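Local atomic coordinates of fimbrial subunit CupB6 (Pseudomonas aeruginosa, PDB entry 5CYL), a protein that probably mediates adhesion as the tip subunit of a chaperone-usher pilus linked to biofilm formation. Residues V287-L291 against D313-S317. Residue numbers count along the deposited sequence, not the author numbering.
Sequences VKNGL and DLPLS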
loop_
_atom_site.group_PDB
_atom_site.type_symbol
_atom_site.label_atom_id
_atom_site.label_comp_id
_atom_site.label_asym_id
_atom_site.label_seq_id
_atom_site.Cartn_x
_atom_site.Cartn_y
_atom_site.Cartn_z
ATOM N N VAL A 287 -27.391 14.648 14.184
ATOM C CA VAL A 287 -26.482 14.971 13.091
ATOM C C VAL A 287 -26.649 14.002 11.939
ATOM O O VAL A 287 -26.550 12.765 12.100
ATOM C CB VAL A 287 -25.029 14.932 13.531
ATOM C CG1 VAL A 287 -24.131 15.568 12.478
ATOM C CG2 VAL A 287 -24.887 15.648 14.843
ATOM N N LYS A 288 -26.863 14.564 10.755
ATOM C CA LYS A 288 -27.119 13.750 9.594
ATOM C C LYS A 288 -25.903 13.620 8.645
ATOM O O LYS A 288 -25.337 14.619 8.217
ATOM C CB LYS A 288 -28.307 14.314 8.876
ATOM C CG LYS A 288 -28.624 13.517 7.656
ATOM C CD LYS A 288 -29.432 14.395 6.753
ATOM C CE LYS A 288 -30.045 13.553 5.690
ATOM N NZ LYS A 288 -30.936 14.352 4.810
ATOM N N ASN A 289 -25.533 12.374 8.323
ATOM C CA ASN A 289 -24.420 12.041 7.431
ATOM C C ASN A 289 -24.878 12.299 5.994
ATOM O O ASN A 289 -25.838 11.709 5.518
ATOM C CB ASN A 289 -23.972 10.588 7.668
ATOM C CG ASN A 289 -22.902 10.088 6.688
ATOM O OD1 ASN A 289 -22.844 10.468 5.508
ATOM N ND2 ASN A 289 -22.071 9.194 7.171
ATOM N N GLY A 290 -24.168 13.204 5.322
ATOM C CA GLY A 290 -24.523 13.638 3.973
ATOM C C GLY A 290 -24.413 12.531 2.950
ATOM O O GLY A 290 -25.229 12.460 2.020
ATOM N N LEU A 291 -23.411 11.666 3.131
ATOM C CA LEU A 291 -23.159 10.572 2.176
ATOM C C LEU A 291 -24.224 9.476 2.301
ATOM O O LEU A 291 -24.918 9.129 1.348
ATOM C CB LEU A 291 -21.771 10.005 2.398
ATOM C CG LEU A 291 -20.671 11.061 2.559
ATOM C CD1 LEU A 291 -19.429 10.386 3.091
ATOM C CD2 LEU A 291 -20.349 11.798 1.274
ATOM N N ASP A 313 -13.232 13.952 3.561
ATOM C CA ASP A 313 -14.189 14.681 4.391
ATOM C C ASP A 313 -15.478 13.906 4.665
ATOM O O ASP A 313 -15.859 13.025 3.909
ATOM C CB ASP A 313 -14.532 16.033 3.763
ATOM C CG ASP A 313 -15.516 15.908 2.636
ATOM O OD1 ASP A 313 -15.200 15.208 1.638
ATOM O OD2 ASP A 313 -16.610 16.496 2.753
ATOM N N LEU A 314 -16.135 14.248 5.760
ATOM C CA LEU A 314 -17.492 13.791 5.993
ATOM C C LEU A 314 -18.424 14.998 6.030
ATOM O O LEU A 314 -18.282 15.865 6.896
ATOM C CB LEU A 314 -17.594 13.007 7.303
ATOM C CG LEU A 314 -18.927 12.308 7.542
ATOM C CD1 LEU A 314 -19.194 11.277 6.478
ATOM C CD2 LEU A 314 -18.953 11.670 8.921
ATOM N N PRO A 315 -19.365 15.071 5.094
ATOM C CA PRO A 315 -20.343 16.155 5.114
ATOM C C PRO A 315 -21.399 15.926 6.198
ATOM O O PRO A 315 -21.909 14.818 6.333
ATOM C CB PRO A 315 -20.956 16.121 3.721
ATOM C CG PRO A 315 -20.701 14.719 3.216
ATOM C CD PRO A 315 -19.357 14.358 3.811
ATOM N N LEU A 316 -21.706 16.958 6.973
ATOM C CA LEU A 316 -22.623 16.823 8.095
ATOM C C LEU A 316 -23.580 18.001 8.230
ATOM O O LEU A 316 -23.265 19.118 7.840
ATOM C CB LEU A 316 -21.846 16.652 9.401
ATOM C CG LEU A 316 -20.968 15.416 9.562
ATOM C CD1 LEU A 316 -19.994 15.577 10.716
ATOM C CD2 LEU A 316 -21.796 14.167 9.785
ATOM N N SER A 317 -24.748 17.730 8.794
ATOM C CA SER A 317 -25.706 18.768 9.162
ATOM C C SER A 317 -26.258 18.460 10.549
ATOM O O SER A 317 -26.413 17.306 10.923
ATOM C CB SER A 317 -26.833 18.882 8.129
ATOM O OG SER A 317 -27.792 17.872 8.325
HETATM O O HOH W 1 -25.939 16.487 6.178
#
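Three backbone hydrogen bonds fix the antiparallel register: K288 N to S317 O (2.8 Å, N-H…O 162°), S317 N to K288 O (3.2 Å, 150°) and G290 N to P315 O (3.0 Å, 164°). The first two make K288–S317 a hydrogen-bonded pair; the non-hydrogen-bonded pair N289–L316 follows. Both CB atoms of K288–S317 lie on one face, K288 CB to S317 OG 3.6 Å; the all-t lysine then extends away, its NZ weakly bonded to Q293. A water donates to K288 O (2.8 Å) and is weakly hydrogen-bonded to S317 OG (3.2 Å). On the other face, L316 (chi1 m, chi2 t) brings CD2 to 3.8 Å from V287 CG1, and F241 touches both residues. The t rotamer of N289 puts ND2 3.6 Å from L314 CD1; where G290 (phi/psi -65/-36) takes the chain out of the strand, N289 OD1 accepts a hydrogen bond from D292 N and a weak one from L291 N (2.7 Å, 123°). At G290 an ideal CB would clash with P315 CG (3.0 Å), which suits glycine. L291 reaches back, CD2 to P315 CG and CD1 to L314 CD1 both 3.5 Å. Such pairing, with 239-245 on the other edge of 311-322, is consistent with the immunoglobulin-like pilin fold.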